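Local atomic coordinates of cellulosomal scaffoldin (Acetivibrio cellulolyticus, PDB entry 4WI0), a protein that probably cleaves internal beta-1,4-glucosidic bonds of cellulose and, through the X module and dockerin present here, joins a type II cohesin to assemble the cellulosome. Residues A103-L106 with E107-L110; I109-I112 with C113-F116; A136-L139 with E140-M143. The protein carries 1 engineered substitution. All blocks are in the same frame, centred on the assembly; numbering follows the deposited sequence.

Contact 1: residues A103-L106 with E107-L110; sequences AINL and EDIL. With CA (calcium ion), chain C.
The side chains of Asn105 and Asp108 cross at about a right angle, yet the planes of amide and carboxylate differ by only 24°, and OD1 of Asn105 comes 3.3 Å from OD2 of Asp108. Both atoms are acceptors; they are linked through water 1, which donates to Asn105 OD1 and also binds the calcium ion chelated along the carboxylate edge by both Asp108 oxygens. The motif is a capping box at the start of the dockerin helix 106-113, fused to an EF-hand-like calcium loop. Asn105 N reaches Asp108 OD2 at 2.9 Å and a fairly straight 163°, on the anti lone pair. At the other end of the cap, Asn105 OD1 takes a weak bond from Glu107 N at 3.2 Å, possible because chi1 of 55° folds the amide back between its own N and carbonyl carbon. Asp108 OD2 thus serves both the metal, at 2.5 Å, and the backbone N-H of the N-cap residue; OD1 also binds calcium and accepts from Met94 N. Asp93, Asp101 and waters 1 and 2 complete the site, and such a cluster of carboxylates probably depends on the cation for balance. One turn on, Leu106 and Leu110 pack together, CG to CD1 at 3.9 Å. Calcium also takes the carbonyl of Ala103, whose O is 2.3 Å from the metal and 2.9 Å from Asp108 OD2.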
loop_
_atom_site.group_PDB
_atom_site.type_symbol
_atom_site.label_atom_id
_atom_site.label_comp_id
_atom_site.label_asym_id
_atom_site.label_seq_id
_atom_site.Cartn_x
_atom_site.Cartn_y
_atom_site.Cartn_z
ATOM N N ALA B 103 -4.975 -14.828 -10.562
ATOM C CA ALA B 103 -5.721 -13.590 -10.659
ATOM C C ALA B 103 -5.305 -12.697 -9.495
ATOM O O ALA B 103 -5.005 -13.193 -8.405
ATOM C CB ALA B 103 -7.207 -13.857 -10.606
ATOM N N ILE B 104 -5.282 -11.391 -9.739
ATOM C CA ILE B 104 -5.086 -10.405 -8.679
ATOM C C ILE B 104 -6.436 -9.752 -8.415
ATOM O O ILE B 104 -6.938 -9.018 -9.256
ATOM C CB ILE B 104 -4.047 -9.351 -9.089
ATOM C CG1 ILE B 104 -2.677 -10.013 -9.220
ATOM C CG2 ILE B 104 -4.005 -8.215 -8.073
ATOM C CD1 ILE B 104 -1.592 -9.099 -9.747
ATOM N N ASN B 105 -7.033 -10.038 -7.262
ATOM C CA ASN B 105 -8.370 -9.528 -6.947
ATOM C C ASN B 105 -8.534 -9.208 -5.454
ATOM O O ASN B 105 -7.535 -9.045 -4.744
ATOM C CB ASN B 105 -9.437 -10.503 -7.480
ATOM C CG ASN B 105 -9.263 -11.920 -6.966
ATOM O OD1 ASN B 105 -8.820 -12.147 -5.843
ATOM N ND2 ASN B 105 -9.645 -12.895 -7.794
ATOM N N LEU B 106 -9.776 -9.093 -4.983
ATOM C CA LEU B 106 -10.049 -8.707 -3.598
ATOM C C LEU B 106 -9.483 -9.697 -2.575
ATOM O O LEU B 106 -9.014 -9.287 -1.512
ATOM C CB LEU B 106 -11.557 -8.538 -3.377
ATOM C CG LEU B 106 -12.036 -7.990 -2.033
ATOM C CD1 LEU B 106 -11.565 -6.554 -1.817
ATOM C CD2 LEU B 106 -13.548 -8.066 -1.928
ATOM N N GLU B 107 -9.524 -10.990 -2.897
ATOM C CA GLU B 107 -9.053 -12.025 -1.970
ATOM C C GLU B 107 -7.573 -11.850 -1.652
ATOM O O GLU B 107 -7.139 -12.090 -0.525
ATOM C CB GLU B 107 -9.305 -13.432 -2.519
ATOM C CG GLU B 107 -10.704 -13.967 -2.254
ATOM C CD GLU B 107 -11.794 -13.064 -2.795
ATOM O OE1 GLU B 107 -11.851 -12.867 -4.032
ATOM O OE2 GLU B 107 -12.590 -12.547 -1.982
ATOM N N ASP B 108 -6.812 -11.429 -2.656
ATOM C CA ASP B 108 -5.390 -11.140 -2.491
ATOM C C ASP B 108 -5.186 -9.957 -1.561
ATOM O O ASP B 108 -4.324 -9.999 -0.680
ATOM C CB ASP B 108 -4.752 -10.861 -3.839
ATOM C CG ASP B 108 -4.810 -12.058 -4.753
ATOM O OD1 ASP B 108 -4.164 -13.074 -4.438
ATOM O OD2 ASP B 108 -5.511 -12.003 -5.780
ATOM N N ILE B 109 -5.999 -8.919 -1.747
ATOM C CA ILE B 109 -5.992 -7.761 -0.845
ATOM C C ILE B 109 -6.377 -8.174 0.570
ATOM O O ILE B 109 -5.721 -7.776 1.529
ATOM C CB ILE B 109 -6.933 -6.630 -1.328
ATOM C CG1 ILE B 109 -6.381 -6.026 -2.628
ATOM C CG2 ILE B 109 -7.086 -5.559 -0.242
ATOM C CD1 ILE B 109 -7.059 -4.756 -3.101
ATOM N N LEU B 110 -7.439 -8.968 0.706
ATOM C CA LEU B 110 -7.881 -9.396 2.033
ATOM C C LEU B 110 -6.829 -10.241 2.745
ATOM O O LEU B 110 -6.700 -10.175 3.969
ATOM C CB LEU B 110 -9.219 -10.135 1.965
ATOM C CG LEU B 110 -10.388 -9.251 1.538
ATOM C CD1 LEU B 110 -11.619 -10.096 1.247
ATOM C CD2 LEU B 110 -10.689 -8.199 2.599
HETATM CA CA CA C . -5.032 -14.335 -6.460
HETATM O O HOH W 1 -7.228 -14.468 -5.537
HETATM O O HOH W 2 -4.626 -16.274 -5.024
#

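Contact 2: residues I109-I112 with C113-F116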
loop_
_atom_site.group_PDB
_atom_site.type_symbol
_atom_site.label_atom_id
_atom_site.label_comp_id
_atom_site.label_asym_id
_atom_site.label_seq_id
_atom_site.Cartn_x
_atom_site.Cartn_y
_atom_site.Cartn_z
ATOM N N ILE B 109 -5.999 -8.919 -1.747
ATOM C CA ILE B 109 -5.992 -7.761 -0.845
ATOM C C ILE B 109 -6.377 -8.174 0.570
ATOM O O ILE B 109 -5.721 -7.776 1.529
ATOM C CB ILE B 109 -6.933 -6.630 -1.328
ATOM C CG1 ILE B 109 -6.381 -6.026 -2.628
ATOM C CG2 ILE B 109 -7.086 -5.559 -0.242
ATOM C CD1 ILE B 109 -7.059 -4.756 -3.101
ATOM N N LEU B 110 -7.439 -8.968 0.706
ATOM C CA LEU B 110 -7.881 -9.396 2.033
ATOM C C LEU B 110 -6.829 -10.241 2.745
ATOM O O LEU B 110 -6.700 -10.175 3.969
ATOM C CB LEU B 110 -9.219 -10.135 1.965
ATOM C CG LEU B 110 -10.388 -9.251 1.538
ATOM C CD1 LEU B 110 -11.619 -10.096 1.247
ATOM C CD2 LEU B 110 -10.689 -8.199 2.599
ATOM N N GLU B 111 -6.057 -11.005 1.978
ATOM C CA GLU B 111 -5.007 -11.828 2.549
ATOM C C GLU B 111 -3.940 -10.962 3.237
ATOM O O GLU B 111 -3.483 -11.292 4.330
ATOM C CB GLU B 111 -4.376 -12.710 1.462
ATOM C CG GLU B 111 -3.441 -13.798 1.976
ATOM C CD GLU B 111 -4.115 -14.802 2.895
ATOM O OE1 GLU B 111 -5.354 -14.975 2.838
ATOM O OE2 GLU B 111 -3.394 -15.433 3.687
ATOM N N ILE B 112 -3.555 -9.864 2.590
ATOM C CA ILE B 112 -2.592 -8.914 3.156
ATOM C C ILE B 112 -3.177 -8.213 4.394
ATOM O O ILE B 112 -2.489 -8.015 5.399
ATOM C CB ILE B 112 -2.151 -7.874 2.098
ATOM C CG1 ILE B 112 -1.352 -8.567 0.986
ATOM C CG2 ILE B 112 -1.309 -6.771 2.729
ATOM C CD1 ILE B 112 -1.297 -7.794 -0.310
ATOM N N CYS B 113 -4.458 -7.863 4.316
ATOM C CA CYS B 113 -5.123 -7.129 5.376
ATOM C C CYS B 113 -5.268 -7.911 6.685
ATOM O O CYS B 113 -5.535 -7.320 7.723
ATOM C CB CYS B 113 -6.482 -6.624 4.886
ATOM S SG CYS B 113 -6.330 -5.240 3.733
ATOM N N LYS B 114 -5.092 -9.232 6.636
ATOM C CA LYS B 114 -5.038 -10.044 7.850
ATOM C C LYS B 114 -3.948 -9.582 8.834
ATOM O O LYS B 114 -4.084 -9.778 10.036
ATOM C CB LYS B 114 -4.834 -11.518 7.503
ATOM C CG LYS B 114 -6.065 -12.166 6.885
ATOM C CD LYS B 114 -5.814 -13.601 6.448
ATOM C CE LYS B 114 -7.039 -14.144 5.717
ATOM N NZ LYS B 114 -6.903 -15.572 5.333
ATOM N N ALA B 115 -2.878 -8.968 8.323
ATOM C CA ALA B 115 -1.815 -8.444 9.178
ATOM C C ALA B 115 -1.555 -6.958 8.930
ATOM O O ALA B 115 -0.419 -6.506 9.055
ATOM C CB ALA B 115 -0.541 -9.250 8.959
ATOM N N PHE B 116 -2.610 -6.203 8.608
ATOM C CA PHE B 116 -2.470 -4.795 8.262
ATOM C C PHE B 116 -1.956 -3.962 9.436
ATOM O O PHE B 116 -2.362 -4.160 10.576
ATOM C CB PHE B 116 -3.791 -4.204 7.784
ATOM C CG PHE B 116 -3.646 -2.860 7.123
ATOM C CD1 PHE B 116 -3.086 -2.753 5.854
ATOM C CD2 PHE B 116 -4.068 -1.697 7.763
ATOM C CE1 PHE B 116 -2.947 -1.516 5.238
ATOM C CE2 PHE B 116 -3.927 -0.458 7.148
ATOM C CZ PHE B 116 -3.366 -0.371 5.884
#
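Cys113 N donates to Ile109 O at 3.1 Å in the plane of that carbonyl, a regular i to i+4 bond, but the next amides depart from this pattern: Lys114 N divides itself weakly between the carbonyls of Leu110 and Glu111, and Ala115 N reaches only three residues back to Ile112 O, standing 41° out of its carbonyl plane. This change from i+4 to i+3 bonding is the evidence that the turn tightens as helix 106-113 gives way to a loop. Glu111 and Lys114 form a salt bridge on the outer side, with OE1 of Glu111 3.0 Å from NZ of Lys114. The ammonium meets the syn side of that oxygen, though tilted 30° from the carboxylate plane. A bend at chi2 of Glu111 (61°) brings its carboxylate back to the lysine, whose extended chain crosses it at a slant. On another flank, SG of Cys113 rests 4.1 Å from CG2 of Ile109, a loose apolar touch near the cohesin chain, which packs against both residues. Inward, Ile109 and Ile112 lean on Val145 of helix 139-146, Ile112 and Ala115 cover Ile137 of strand 136-137, and Phe116 lies against Val142.

Contact 3: residues A136-L139 with E140-M143. With CA (calcium ion), chain D.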
loop_
_atom_site.group_PDB
_atom_site.type_symbol
_atom_site.label_atom_id
_atom_site.label_comp_id
_atom_site.label_asym_id
_atom_site.label_seq_id
_atom_site.Cartn_x
_atom_site.Cartn_y
_atom_site.Cartn_z
ATOM N N ALA B 136 7.382 -3.749 6.963
ATOM C CA ALA B 136 6.072 -3.347 7.447
ATOM C C ALA B 136 4.996 -3.818 6.471
ATOM O O ALA B 136 5.258 -3.996 5.282
ATOM C CB ALA B 136 6.012 -1.840 7.600
ATOM N N ILE B 137 3.796 -4.035 6.986
ATOM C CA ILE B 137 2.633 -4.320 6.147
ATOM C C ILE B 137 1.731 -3.115 6.325
ATOM O O ILE B 137 1.181 -2.897 7.410
ATOM C CB ILE B 137 1.925 -5.638 6.533
ATOM C CG1 ILE B 137 2.895 -6.814 6.352
ATOM C CG2 ILE B 137 0.701 -5.850 5.654
ATOM C CD1 ILE B 137 2.481 -8.094 7.044
ATOM N N SER B 138 1.630 -2.313 5.270
ATOM C CA SER B 138 0.983 -1.004 5.330
ATOM C C SER B 138 0.210 -0.777 4.037
ATOM O O SER B 138 0.084 -1.695 3.229
ATOM C CB SER B 138 2.041 0.089 5.540
ATOM O OG SER B 138 2.997 0.113 4.495
ATOM N N LEU B 139 -0.306 0.440 3.845
ATOM C CA LEU B 139 -1.086 0.754 2.640
ATOM C C LEU B 139 -0.264 0.608 1.351
ATOM O O LEU B 139 -0.822 0.285 0.305
ATOM C CB LEU B 139 -1.681 2.164 2.721
ATOM C CG LEU B 139 -2.651 2.573 1.603
ATOM C CD1 LEU B 139 -3.739 1.528 1.392
ATOM C CD2 LEU B 139 -3.267 3.925 1.911
ATOM N N GLU B 140 1.050 0.848 1.425
ATOM C CA GLU B 140 1.926 0.637 0.261
ATOM C C GLU B 140 1.778 -0.753 -0.344
ATOM O O GLU B 140 1.686 -0.895 -1.562
ATOM C CB GLU B 140 3.386 0.849 0.631
ATOM C CG GLU B 140 3.732 2.300 0.794
ATOM C CD GLU B 140 5.141 2.505 1.255
ATOM O OE1 GLU B 140 6.055 2.081 0.502
ATOM O OE2 GLU B 140 5.316 3.101 2.351
ATOM N N ASP B 141 1.780 -1.770 0.514
ATOM C CA ASP B 141 1.646 -3.161 0.074
ATOM C C ASP B 141 0.304 -3.387 -0.613
ATOM O O ASP B 141 0.233 -4.045 -1.650
ATOM C CB ASP B 141 1.786 -4.107 1.264
ATOM C CG ASP B 141 3.109 -3.930 1.976
ATOM O OD1 ASP B 141 4.146 -4.288 1.389
ATOM O OD2 ASP B 141 3.107 -3.391 3.105
ATOM N N VAL B 142 -0.753 -2.830 -0.027
ATOM C CA VAL B 142 -2.099 -2.931 -0.600
ATOM C C VAL B 142 -2.186 -2.215 -1.962
ATOM O O VAL B 142 -2.796 -2.738 -2.906
ATOM C CB VAL B 142 -3.161 -2.379 0.390
ATOM C CG1 VAL B 142 -4.522 -2.201 -0.280
ATOM C CG2 VAL B 142 -3.275 -3.287 1.610
ATOM N N MET B 143 -1.580 -1.027 -2.072
ATOM C CA MET B 143 -1.625 -0.256 -3.327
ATOM C C MET B 143 -0.818 -0.920 -4.441
ATOM O O MET B 143 -1.147 -0.762 -5.618
ATOM C CB MET B 143 -1.142 1.187 -3.129
ATOM C CG MET B 143 -2.024 2.036 -2.220
ATOM S SD MET B 143 -3.719 2.249 -2.791
ATOM C CE MET B 143 -3.429 3.240 -4.245
HETATM CA CA CA D . 5.667 -3.342 3.055
HETATM O O HOH W 3 2.556 2.784 3.749
HETATM O O HOH W 4 4.973 -1.013 3.320
#
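Metal bonds join the two segments first: Ala136 O lies 2.4 Å from the calcium ion, and Asp141 binds it through both carboxylate oxygens, OD2 at 2.6 Å. Asp130, Asn132 and Asp134 supply the remaining protein ligands, and water 4 completes the set. Among the direct hydrogen bonds, Ser138 N meets the anti lone pair of Asp141 OD2 at 2.8 Å with an angle of 163°, so this oxygen holds the metal and the backbone before the helix at once. Asp141 has its CG beside the backbone N and opposite the carbonyl carbon (chi1 -58°), which swings the carboxylate back toward the loop. Met143 N donates to Leu139 O at 2.8 Å, closing the first turn of helix 139-146. Water-mediated bonds form a third class. Ser138, at the N-cap, puts OG 2.6 Å from water 4, a second-shell link to the calcium; the same OG contacts water 3, which donates to Glu140 OE2 and accepts weakly from Glu140 N. Apolar packing is carried by Leu139, whose CG sits 3.9 Å from Met143 CG while its CD1 approaches Val142 CB at 4.1 Å. The cohesin chain covers this end as well: one of its polar side chains is hydrogen-bonded to Leu139 N, and it packs on Met143. Ligands at positions 1, 3, 5, 7 and 12, from Asp130 to a bidentate Asp141 already in the first turn of helix 139-146, mark an EF-hand-type calcium loop leading into its F-like helix, as in dockerins.

In the fold
From the N terminus the chain passes through the strand-rich X module before reaching the dockerin, where all three contacts lie. Each closes only a short local turn. Contact 1 leads from strand 103-104 into helix 106-113; contact 2 overlaps it through Ile109 and Leu110 and leads out of the same helix toward strand 118-119. Contact 3 follows in series, neither nesting nor crossing, and opens helix 139-146. Packing ties helix 106-113 and the loop after it to helix 139-146: Ile109 CG2 of contacts 1 and 2 is 4.2 Å from Val142 CG1, and Phe116 CE1 is 3.5 Å from Ser138 C. Backbone links are added by the strand pairs 103-104 with 151-152 and 118-119 with 136-137.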